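Local coordinates for protein cellulose 1,4-beta-cellobiosidase (Melanocarpus albomyces, PDB 2RFW) that probably hydrolyses beta-1,4-glucosidic linkages in cellulose and cello-oligomers, releasing cellobiose from chain ends, at residues N141-Y145 with Q413-S417; R178-V183 with G202-S208; P227-T231 with K255-N259; F292-L297 with N352-R356. All coordinates share one frame. Residue numbers count along the deposited sequence, not the author numbering.

Interaction 1 (N141-Y145 with Q413-S417)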
loop_
_atom_site.group_PDB
_atom_site.type_symbol
_atom_site.label_atom_id
_atom_site.label_comp_id
_atom_site.label_asym_id
_atom_site.label_seq_id
_atom_site.Cartn_x
_atom_site.Cartn_y
_atom_site.Cartn_z
ATOM N N ASN A 141 1.549 -4.250 -8.888
ATOM C CA ASN A 141 2.054 -3.093 -8.143
ATOM C C ASN A 141 2.814 -3.474 -6.879
ATOM O O ASN A 141 2.209 -3.763 -5.851
ATOM C CB ASN A 141 0.906 -2.165 -7.765
ATOM C CG ASN A 141 1.320 -0.895 -7.058
ATOM O OD1 ASN A 141 2.441 -0.719 -6.587
ATOM N ND2 ASN A 141 0.361 0.029 -6.983
ATOM N N SER A 142 4.149 -3.442 -6.936
ATOM C CA SER A 142 4.931 -3.696 -5.725
ATOM C C SER A 142 5.044 -2.401 -4.928
ATOM O O SER A 142 5.884 -1.554 -5.246
ATOM C CB SER A 142 6.314 -4.252 -6.047
ATOM O OG SER A 142 7.094 -3.337 -6.810
ATOM N N ALA A 143 4.213 -2.212 -3.903
ATOM C CA ALA A 143 4.293 -0.950 -3.163
ATOM C C ALA A 143 4.956 -1.091 -1.796
ATOM O O ALA A 143 5.012 -2.163 -1.197
ATOM C CB ALA A 143 2.903 -0.358 -2.999
ATOM N N LEU A 144 5.454 0.033 -1.302
ATOM C CA LEU A 144 5.930 0.242 0.066
ATOM C C LEU A 144 5.326 1.565 0.520
ATOM O O LEU A 144 5.279 2.470 -0.314
ATOM C CB LEU A 144 7.442 0.246 0.128
ATOM C CG LEU A 144 8.174 -0.010 1.441
ATOM C CD1 LEU A 144 9.678 -0.046 1.186
ATOM C CD2 LEU A 144 7.893 1.029 2.509
ATOM N N TYR A 145 4.844 1.721 1.749
ATOM C CA TYR A 145 4.201 3.008 2.052
ATOM C C TYR A 145 3.751 3.146 3.502
ATOM O O TYR A 145 3.926 2.214 4.282
ATOM C CB TYR A 145 2.971 3.245 1.161
ATOM C CG TYR A 145 1.932 2.158 1.333
ATOM C CD1 TYR A 145 2.090 0.953 0.665
ATOM C CD2 TYR A 145 0.814 2.305 2.135
ATOM C CE1 TYR A 145 1.176 -0.065 0.788
ATOM C CE2 TYR A 145 -0.116 1.284 2.265
ATOM C CZ TYR A 145 0.070 0.101 1.590
ATOM O OH TYR A 145 -0.826 -0.937 1.691
ATOM N N GLN A 413 7.775 -11.124 -7.891
ATOM C CA GLN A 413 8.097 -10.949 -6.487
ATOM C C GLN A 413 8.875 -9.653 -6.289
ATOM O O GLN A 413 9.536 -9.202 -7.226
ATOM C CB GLN A 413 8.911 -12.143 -5.977
ATOM C CG GLN A 413 10.407 -12.019 -6.225
ATOM C CD GLN A 413 11.243 -13.006 -5.439
ATOM O OE1 GLN A 413 10.716 -13.789 -4.648
ATOM N NE2 GLN A 413 12.559 -12.980 -5.644
ATOM N N VAL A 414 8.807 -9.067 -5.101
ATOM C CA VAL A 414 9.638 -7.908 -4.814
ATOM C C VAL A 414 10.614 -8.213 -3.672
ATOM O O VAL A 414 10.286 -8.916 -2.723
ATOM C CB VAL A 414 8.849 -6.658 -4.397
ATOM C CG1 VAL A 414 8.245 -6.904 -3.025
ATOM C CG2 VAL A 414 9.751 -5.435 -4.412
ATOM N N VAL A 415 11.791 -7.638 -3.833
ATOM C CA VAL A 415 12.889 -7.657 -2.894
ATOM C C VAL A 415 12.964 -6.348 -2.110
ATOM O O VAL A 415 13.582 -5.401 -2.599
ATOM C CB VAL A 415 14.222 -7.846 -3.636
ATOM C CG1 VAL A 415 15.343 -8.194 -2.676
ATOM C CG2 VAL A 415 14.071 -8.917 -4.711
ATOM N N TRP A 416 12.346 -6.329 -0.938
ATOM C CA TRP A 416 12.416 -5.202 -0.016
ATOM C C TRP A 416 13.585 -5.386 0.947
ATOM O O TRP A 416 13.894 -6.505 1.379
ATOM C CB TRP A 416 11.120 -5.071 0.768
ATOM C CG TRP A 416 9.833 -4.855 0.049
ATOM C CD1 TRP A 416 8.745 -5.680 0.168
ATOM C CD2 TRP A 416 9.439 -3.817 -0.861
ATOM N NE1 TRP A 416 7.711 -5.224 -0.606
ATOM C CE2 TRP A 416 8.111 -4.083 -1.249
ATOM C CE3 TRP A 416 10.062 -2.685 -1.396
ATOM C CZ2 TRP A 416 7.406 -3.271 -2.136
ATOM C CZ3 TRP A 416 9.369 -1.876 -2.277
ATOM C CH2 TRP A 416 8.051 -2.172 -2.641
ATOM N N SER A 417 14.282 -4.322 1.349
ATOM C CA SER A 417 15.380 -4.564 2.288
ATOM C C SER A 417 15.992 -3.263 2.797
ATOM O O SER A 417 15.654 -2.188 2.313
ATOM C CB SER A 417 16.480 -5.409 1.634
ATOM O OG SER A 417 17.000 -4.720 0.501
#
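This contact spans the core of the beta-sandwich (jelly roll) characteristic of glycoside hydrolase family 7. Strand 143-147 lies in one layer, between strands 206-219 and 359-365; strand 413-423 lies in the other, beside strands 89-98 and 125-132. No hydrogen bond joins the two segments; they meet through packing, mostly of side chains on the Trp-416 indole. Along the first segment, Ser-142 makes the first contact, its CB 3.9 Å from Val-414 CB. Its carbonyl O approaches the rim of the Trp-416 indole, 3.4 Å from CH2, while accepting a hydrogen bond from Ser-218 OG. Ala-143 turns its CB away from the interface, to Glu-217 on strand 206-219, a strand bearing the E-x-D-x-x-E sequence that supplies the catalytic carboxylates in relatives. Leu-144 swings back toward the second segment and lies on the Trp-416 ring. The indole reaches across the gap to fill the space between the layers, and Met-363 of strand 359-365 also packs on it. Leu-144 CB sits over the face as a CH-pi contact, 4.0 Å from the centroid of the six-membered ring of Trp-416 and 23° off its normal, and Leu-144 CD1 touches Trp-416 CE3 at 3.7 Å.

Interaction 2 (R178-V183 with G202-S208)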
loop_
_atom_site.group_PDB
_atom_site.type_symbol
_atom_site.label_atom_id
_atom_site.label_comp_id
_atom_site.label_asym_id
_atom_site.label_seq_id
_atom_site.Cartn_x
_atom_site.Cartn_y
_atom_site.Cartn_z
ATOM N N ARG A 178 -12.859 -0.993 1.645
ATOM C CA ARG A 178 -14.103 -1.737 1.864
ATOM C C ARG A 178 -13.974 -3.210 1.529
ATOM O O ARG A 178 -14.934 -3.985 1.497
ATOM C CB ARG A 178 -15.223 -1.109 1.033
ATOM C CG ARG A 178 -14.749 -0.081 0.011
ATOM C CD ARG A 178 -15.971 0.610 -0.601
ATOM N NE ARG A 178 -17.157 0.244 0.169
ATOM C CZ ARG A 178 -18.155 1.031 0.523
ATOM N NH1 ARG A 178 -18.153 2.309 0.175
ATOM N NH2 ARG A 178 -19.168 0.535 1.230
ATOM N N ASP A 179 -12.758 -3.687 1.240
ATOM C CA ASP A 179 -12.693 -5.111 0.857
ATOM C C ASP A 179 -12.432 -5.959 2.091
ATOM O O ASP A 179 -12.421 -7.192 2.053
ATOM C CB ASP A 179 -11.651 -5.291 -0.231
ATOM C CG ASP A 179 -10.225 -4.957 0.149
ATOM O OD1 ASP A 179 -9.988 -4.029 0.952
ATOM O OD2 ASP A 179 -9.295 -5.623 -0.371
ATOM N N LEU A 180 -12.217 -5.285 3.222
ATOM C CA LEU A 180 -11.889 -6.010 4.455
ATOM C C LEU A 180 -13.080 -6.761 5.015
ATOM O O LEU A 180 -14.226 -6.400 4.746
ATOM C CB LEU A 180 -11.364 -4.995 5.476
ATOM C CG LEU A 180 -9.912 -4.558 5.230
ATOM C CD1 LEU A 180 -9.548 -3.381 6.115
ATOM C CD2 LEU A 180 -9.005 -5.761 5.453
ATOM N N LYS A 181 -12.847 -7.801 5.810
ATOM C CA LYS A 181 -13.960 -8.646 6.249
ATOM C C LYS A 181 -14.465 -8.206 7.617
ATOM O O LYS A 181 -15.585 -8.519 8.024
ATOM C CB LYS A 181 -13.533 -10.111 6.239
ATOM C CG LYS A 181 -13.075 -10.612 4.873
ATOM C CD LYS A 181 -11.803 -11.422 4.950
ATOM C CE LYS A 181 -11.935 -12.887 4.578
ATOM N NZ LYS A 181 -10.589 -13.541 4.572
ATOM N N PHE A 182 -13.604 -7.461 8.307
ATOM C CA PHE A 182 -13.961 -6.724 9.503
ATOM C C PHE A 182 -13.488 -5.280 9.371
ATOM O O PHE A 182 -12.436 -5.023 8.797
ATOM C CB PHE A 182 -13.366 -7.316 10.777
ATOM C CG PHE A 182 -14.015 -8.625 11.199
ATOM C CD1 PHE A 182 -14.960 -8.642 12.211
ATOM C CD2 PHE A 182 -13.688 -9.816 10.583
ATOM C CE1 PHE A 182 -15.552 -9.830 12.596
ATOM C CE2 PHE A 182 -14.268 -11.019 10.969
ATOM C CZ PHE A 182 -15.215 -11.025 11.986
ATOM N N VAL A 183 -14.273 -4.370 9.918
ATOM C CA VAL A 183 -13.919 -2.976 10.081
ATOM C C VAL A 183 -14.411 -2.463 11.433
ATOM O O VAL A 183 -15.548 -2.736 11.820
ATOM C CB VAL A 183 -14.507 -2.050 9.003
ATOM C CG1 VAL A 183 -14.436 -0.600 9.468
ATOM C CG2 VAL A 183 -13.767 -2.228 7.700
ATOM N N GLY A 202 -14.279 -9.547 -1.678
ATOM C CA GLY A 202 -15.507 -8.802 -1.658
ATOM C C GLY A 202 -15.308 -7.387 -1.129
ATOM O O GLY A 202 -14.190 -6.880 -1.055
ATOM N N VAL A 203 -16.417 -6.792 -0.773
ATOM C CA VAL A 203 -16.744 -5.433 -0.461
ATOM C C VAL A 203 -18.024 -5.413 0.382
ATOM O O VAL A 203 -19.060 -5.836 -0.131
ATOM C CB VAL A 203 -17.038 -4.593 -1.716
ATOM C CG1 VAL A 203 -17.850 -3.351 -1.350
ATOM C CG2 VAL A 203 -15.761 -4.204 -2.437
ATOM N N GLY A 204 -17.938 -4.948 1.611
ATOM C CA GLY A 204 -19.084 -4.745 2.466
ATOM C C GLY A 204 -19.496 -3.283 2.493
ATOM O O GLY A 204 -19.090 -2.462 1.674
ATOM N N PRO A 205 -20.326 -2.962 3.476
ATOM C CA PRO A 205 -20.863 -1.613 3.631
ATOM C C PRO A 205 -19.961 -0.740 4.497
ATOM O O PRO A 205 -20.304 0.416 4.760
ATOM C CB PRO A 205 -22.192 -1.873 4.334
ATOM C CG PRO A 205 -22.217 -3.302 4.750
ATOM C CD PRO A 205 -20.843 -3.859 4.525
ATOM N N TYR A 206 -18.827 -1.297 4.925
ATOM C CA TYR A 206 -17.944 -0.541 5.813
ATOM C C TYR A 206 -16.543 -0.429 5.220
ATOM O O TYR A 206 -15.916 -1.373 4.727
ATOM C CB TYR A 206 -17.895 -1.190 7.188
ATOM C CG TYR A 206 -19.208 -1.471 7.877
ATOM C CD1 TYR A 206 -19.444 -2.726 8.426
ATOM C CD2 TYR A 206 -20.211 -0.520 7.998
ATOM C CE1 TYR A 206 -20.630 -3.026 9.065
ATOM C CE2 TYR A 206 -21.402 -0.820 8.644
ATOM C CZ TYR A 206 -21.611 -2.067 9.177
ATOM O OH TYR A 206 -22.799 -2.376 9.823
ATOM N N GLY A 207 -15.979 0.779 5.249
ATOM C CA GLY A 207 -14.621 0.895 4.716
ATOM C C GLY A 207 -13.686 1.305 5.838
ATOM O O GLY A 207 -14.163 1.773 6.870
ATOM N N SER A 208 -12.385 1.142 5.643
ATOM C CA SER A 208 -11.431 1.667 6.616
ATOM C C SER A 208 -10.609 2.753 5.906
ATOM O O SER A 208 -9.982 2.389 4.910
ATOM C CB SER A 208 -10.533 0.583 7.196
ATOM O OG SER A 208 -9.521 0.184 6.288
#
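The backbones run tightly together at two places: the CA atoms of Arg-178 and Gly-207 lie 3.9 Å apart, and those of Asp-179 and Val-203 4.3 Å. They meet through one conventional hydrogen bond and several CA-H...O contacts. Gly-204 N donates to Arg-178 O (3.2 Å), to which Val-203 CA also points (3.0 Å); Arg-178 CA faces Tyr-206 O at 3.4 Å, and Asp-179 CA faces Gly-202 O at 3.0 Å. Gly-207 lacks a side chain where a CB would come within 3.9 Å of Arg-178 N, and a CB on Gly-204 would clash with Pro-205 CD. Arg-178 NH2 donates to Gly-204 O (3.0 Å), while NH1 bonds to Ser-248 OG and Thr-240 O. Farther on, Val-183 packs its CB on Tyr-206 CB (3.9 Å), and Leu-180 CD1 meets Ser-208 OG at 3.6 Å, a hydroxyl bound to Tyr-171 O. The contact fastens the loop leading to strand 182-183 onto the start of strand 206-219 of the family 7 sandwich, beside the Cys-176 to Cys-209 disulfide. Arg-178 and Gly-204 are thus joined twice, and the buried guanidinium spends NH1 and NH2 on main-chain carbonyls and a hydroxyl, while NE finds no partner in the model.

Interaction 3 (P227-T231 with K255-N259)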
loop_
_atom_site.group_PDB
_atom_site.type_symbol
_atom_site.label_atom_id
_atom_site.label_comp_id
_atom_site.label_asym_id
_atom_site.label_seq_id
_atom_site.Cartn_x
_atom_site.Cartn_y
_atom_site.Cartn_z
ATOM N N PRO A 227 1.391 11.311 -2.059
ATOM C CA PRO A 227 0.826 11.539 -0.718
ATOM C C PRO A 227 -0.684 11.686 -0.734
ATOM O O PRO A 227 -1.307 12.080 -1.727
ATOM C CB PRO A 227 1.455 12.890 -0.353
ATOM C CG PRO A 227 1.495 13.603 -1.677
ATOM C CD PRO A 227 1.989 12.524 -2.625
ATOM N N HIS A 228 -1.368 11.395 0.379
ATOM C CA HIS A 228 -2.819 11.573 0.368
ATOM C C HIS A 228 -3.336 11.981 1.740
ATOM O O HIS A 228 -3.190 11.179 2.675
ATOM C CB HIS A 228 -3.551 10.295 0.005
ATOM C CG HIS A 228 -3.209 9.482 -1.180
ATOM N ND1 HIS A 228 -4.145 9.234 -2.170
ATOM C CD2 HIS A 228 -2.094 8.822 -1.566
ATOM C CE1 HIS A 228 -3.608 8.479 -3.110
ATOM N NE2 HIS A 228 -2.362 8.217 -2.770
ATOM N N ALA A 229 -3.958 13.153 1.926
ATOM C CA ALA A 229 -4.567 13.295 3.258
ATOM C C ALA A 229 -6.093 13.165 3.107
ATOM O O ALA A 229 -6.518 12.958 1.967
ATOM C CB ALA A 229 -4.156 14.575 3.953
ATOM N N CYS A 230 -6.801 13.282 4.200
ATOM C CA CYS A 230 -8.220 13.197 4.454
ATOM C C CYS A 230 -8.690 14.331 5.349
ATOM O O CYS A 230 -7.812 14.973 5.941
ATOM C CB CYS A 230 -8.565 11.877 5.160
ATOM S SG CYS A 230 -7.936 10.410 4.305
ATOM N N THR A 231 -9.980 14.615 5.515
ATOM C CA THR A 231 -10.365 15.694 6.437
ATOM C C THR A 231 -10.419 15.190 7.878
ATOM O O THR A 231 -10.645 15.967 8.805
ATOM C CB THR A 231 -11.703 16.376 6.091
ATOM O OG1 THR A 231 -12.763 15.417 6.122
ATOM C CG2 THR A 231 -11.660 16.966 4.688
ATOM N N LYS A 255 -14.492 11.335 2.750
ATOM C CA LYS A 255 -13.650 12.229 3.538
ATOM C C LYS A 255 -12.229 12.307 2.978
ATOM O O LYS A 255 -11.572 13.348 3.122
ATOM C CB LYS A 255 -13.604 11.805 5.008
ATOM C CG LYS A 255 -14.758 12.315 5.863
ATOM C CD LYS A 255 -14.880 11.517 7.155
ATOM C CE LYS A 255 -15.796 12.207 8.152
ATOM N NZ LYS A 255 -17.176 12.405 7.625
ATOM N N CYS A 256 -11.751 11.255 2.330
ATOM C CA CYS A 256 -10.419 11.179 1.752
ATOM C C CYS A 256 -10.321 11.365 0.241
ATOM O O CYS A 256 -11.212 11.052 -0.551
ATOM C CB CYS A 256 -9.832 9.779 2.046
ATOM S SG CYS A 256 -9.630 9.401 3.800
ATOM N N ASP A 257 -9.160 11.871 -0.172
ATOM C CA ASP A 257 -8.788 12.055 -1.569
ATOM C C ASP A 257 -8.171 10.792 -2.151
ATOM O O ASP A 257 -6.950 10.618 -2.061
ATOM C CB ASP A 257 -7.800 13.222 -1.684
ATOM C CG ASP A 257 -7.135 13.343 -3.039
ATOM O OD1 ASP A 257 -7.672 12.804 -4.030
ATOM O OD2 ASP A 257 -6.057 13.981 -3.123
ATOM N N ALA A 258 -8.937 9.895 -2.767
ATOM C CA ALA A 258 -8.336 8.666 -3.289
ATOM C C ALA A 258 -7.224 8.879 -4.300
ATOM O O ALA A 258 -6.486 7.919 -4.581
ATOM C CB ALA A 258 -9.390 7.778 -3.957
ATOM N N ASN A 259 -7.065 10.062 -4.902
ATOM C CA ASN A 259 -6.100 10.193 -5.990
ATOM C C ASN A 259 -4.824 10.889 -5.536
ATOM O O ASN A 259 -3.745 10.660 -6.082
ATOM C CB ASN A 259 -6.727 10.943 -7.169
ATOM C CG ASN A 259 -8.048 10.334 -7.618
ATOM O OD1 ASN A 259 -8.411 9.206 -7.283
ATOM N ND2 ASN A 259 -8.792 11.095 -8.409
#
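A disulfide inside a single antiparallel beta bridge ties the chain just after strand 222-228 to the long loop between strand 236-239 and helix 265-268. Cys-230 and Cys-256 face each other with CA atoms 4.0 Å apart, and their SG atoms are bonded at 2.0 Å with chi3 at 102°, a right-handed disulfide with both chi1 angles in the m well. The segments run nearly opposite ways, 162° apart, and hydrogen bonds flank the sulfur link along the chain. On one flank Thr-231 N donates to Lys-255 O (3.1 Å). On the other, the bond comes from a side chain: His-228 ND1 donates to Asp-257 O, nearly straight, 3.1 Å long at 170°, and Ala-258 O lies near the ring edge, 3.3 Å from CE1 of His-228. Asp-257 shapes the loop through an Asx turn, OD1 accepting from Asn-259 N at 2.9 Å. Backbone bonding of His-228 with Glu-212 links this pair to strand 206-219, the family's E-x-D-x-x-E strand. Helix 347-355 packs on the side chains of Pro-227, Ala-229 and Thr-231, through Leu-351, Gln-350 and Ala-354, whereas helix 341-344 meets Asp-257 with Arg-341 and Phe-342.

Interaction 4 (F292-L297 with N352-R356)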
loop_
_atom_site.group_PDB
_atom_site.type_symbol
_atom_site.label_atom_id
_atom_site.label_comp_id
_atom_site.label_asym_id
_atom_site.label_seq_id
_atom_site.Cartn_x
_atom_site.Cartn_y
_atom_site.Cartn_z
ATOM N N PHE A 292 9.858 13.863 4.106
ATOM C CA PHE A 292 8.574 14.409 4.503
ATOM C C PHE A 292 8.668 15.635 5.409
ATOM O O PHE A 292 8.719 15.448 6.626
ATOM C CB PHE A 292 7.759 13.361 5.274
ATOM C CG PHE A 292 8.096 11.919 4.967
ATOM C CD1 PHE A 292 8.361 11.034 5.996
ATOM C CD2 PHE A 292 8.124 11.457 3.666
ATOM C CE1 PHE A 292 8.654 9.713 5.715
ATOM C CE2 PHE A 292 8.429 10.141 3.376
ATOM C CZ PHE A 292 8.696 9.264 4.410
ATOM N N GLU A 293 8.676 16.812 4.835
ATOM C CA GLU A 293 8.812 18.104 5.478
ATOM C C GLU A 293 7.502 18.886 5.414
ATOM O O GLU A 293 6.487 18.347 4.969
ATOM C CB GLU A 293 9.906 18.942 4.805
ATOM C CG GLU A 293 11.190 18.203 4.471
ATOM C CD GLU A 293 12.176 19.062 3.702
ATOM O OE1 GLU A 293 12.178 19.013 2.455
ATOM O OE2 GLU A 293 12.965 19.787 4.343
ATOM N N GLU A 294 7.544 20.150 5.840
ATOM C CA GLU A 294 6.360 21.002 5.674
ATOM C C GLU A 294 6.274 21.472 4.231
ATOM O O GLU A 294 7.148 22.165 3.700
ATOM C CB GLU A 294 6.385 22.176 6.649
ATOM C CG GLU A 294 5.058 22.906 6.804
ATOM C CD GLU A 294 5.101 23.990 7.865
ATOM O OE1 GLU A 294 4.501 25.069 7.651
ATOM O OE2 GLU A 294 5.729 23.775 8.931
ATOM N N ASN A 295 5.208 21.083 3.520
ATOM C CA ASN A 295 5.081 21.573 2.153
ATOM C C ASN A 295 6.241 21.156 1.254
ATOM O O ASN A 295 6.378 21.779 0.192
ATOM C CB ASN A 295 5.020 23.105 2.137
ATOM C CG ASN A 295 3.682 23.681 2.534
ATOM O OD1 ASN A 295 2.947 23.090 3.319
ATOM N ND2 ASN A 295 3.363 24.855 1.997
ATOM N N LYS A 296 7.040 20.181 1.642
ATOM C CA LYS A 296 8.124 19.590 0.880
ATOM C C LYS A 296 8.303 18.101 1.213
ATOM O O LYS A 296 8.820 17.737 2.268
ATOM C CB LYS A 296 9.469 20.279 1.118
ATOM C CG LYS A 296 10.431 20.243 -0.069
ATOM C CD LYS A 296 11.167 21.574 -0.172
ATOM C CE LYS A 296 10.565 22.463 -1.252
ATOM N NZ LYS A 296 11.605 22.968 -2.187
ATOM N N LEU A 297 7.864 17.286 0.270
ATOM C CA LEU A 297 8.084 15.850 0.227
ATOM C C LEU A 297 9.045 15.547 -0.916
ATOM O O LEU A 297 8.790 15.868 -2.078
ATOM C CB LEU A 297 6.762 15.096 0.081
ATOM C CG LEU A 297 6.298 14.304 1.306
ATOM C CD1 LEU A 297 5.677 15.225 2.339
ATOM C CD2 LEU A 297 5.308 13.210 0.932
ATOM N N ASN A 352 0.014 18.399 5.274
ATOM C CA ASN A 352 1.049 18.561 6.311
ATOM C C ASN A 352 0.549 18.010 7.637
ATOM O O ASN A 352 1.288 17.482 8.479
ATOM C CB ASN A 352 1.471 20.019 6.431
ATOM C CG ASN A 352 2.450 20.455 5.362
ATOM O OD1 ASN A 352 2.581 21.652 5.066
ATOM N ND2 ASN A 352 3.147 19.502 4.763
ATOM N N ASN A 353 -0.773 18.117 7.854
ATOM C CA ASN A 353 -1.306 17.511 9.080
ATOM C C ASN A 353 -1.029 16.007 9.057
ATOM O O ASN A 353 -0.498 15.457 10.020
ATOM C CB ASN A 353 -2.788 17.829 9.256
ATOM C CG ASN A 353 -3.096 18.973 10.201
ATOM O OD1 ASN A 353 -3.312 18.787 11.402
ATOM N ND2 ASN A 353 -3.138 20.207 9.698
ATOM N N ALA A 354 -1.367 15.316 7.975
ATOM C CA ALA A 354 -1.192 13.877 7.857
ATOM C C ALA A 354 0.229 13.457 8.203
ATOM O O ALA A 354 0.480 12.420 8.812
ATOM C CB ALA A 354 -1.508 13.401 6.441
ATOM N N LEU A 355 1.182 14.295 7.807
ATOM C CA LEU A 355 2.594 14.055 8.097
ATOM C C LEU A 355 2.839 14.103 9.606
ATOM O O LEU A 355 3.847 13.616 10.125
ATOM C CB LEU A 355 3.457 15.080 7.363
ATOM C CG LEU A 355 3.553 14.964 5.844
ATOM C CD1 LEU A 355 4.323 16.118 5.208
ATOM C CD2 LEU A 355 4.190 13.622 5.470
ATOM N N ARG A 356 1.909 14.695 10.347
ATOM C CA ARG A 356 2.066 14.784 11.801
ATOM C C ARG A 356 1.199 13.727 12.482
ATOM O O ARG A 356 0.784 13.849 13.632
ATOM C CB ARG A 356 1.747 16.207 12.253
ATOM C CG ARG A 356 2.752 17.228 11.709
ATOM C CD ARG A 356 2.074 18.582 11.482
ATOM N NE ARG A 356 3.049 19.611 11.172
ATOM C CZ ARG A 356 2.812 20.790 10.623
ATOM N NH1 ARG A 356 1.575 21.144 10.295
ATOM N NH2 ARG A 356 3.814 21.629 10.400
#
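A beta-hairpin turn linking strands 285-292 and 297-303 packs against the last turn of helix 347-355. Glu-294 (-78/117) and Asn-295 (61/16) have the backbone angles of a type II turn, and Glu-293 N bonds to Lys-296 O at 2.7 Å. Leu-355, in the m,t rotamer, is the apolar centre: its CD2 lies 3.6 Å from Phe-292 CB, and its CD1 3.3 Å from Leu-297 CD1. Both partners have chi1 between the standard wells. Phe-292 has chi1 at -26°, which carries its ring beyond the leucine to Phe-146, where the ring planes are roughly perpendicular; Leu-297 has chi1 at -110°, bringing its end nearer to the helix. Asn-352, chi1 near m, directs its amide side chain at the turn around Glu-293 to Asn-295. At the outer edge Glu-294 is fully extended (t,t) and Arg-356 leaves the helix end with chi1 m, so that Glu-294 OE2 and Arg-356 NH2 form a salt bridge of 3.2 Å, in line with the guanidinium edge. The hairpin is thus held to the helix by apolar contacts of Leu-355 with the buried Phe-292 and Leu-297, with a pair of opposite charges at the exposed edge.

Overall arrangement
From the N terminus, the chain first enters interaction 1 at 141-145, whose loop closes only at 413-417 and so encloses all the others. Inside it, interactions 2, 3 and 4 follow in series, none crossing another. Interaction 2 closes the short loop from 178 to 208 at the start of strand 206-219; interaction 3 then opens at the end of the neighbouring strand 222-228 and closes at 255-259; interaction 4 joins the 292-297 hairpin to helix 347-355. Interactions 3 and 4 touch, Ala-229 CB lying 3.8 Å from Ala-354 CB. Interaction 1 pins the sandwich's two layers, while the rest fasten loops, a hairpin and a helix around them.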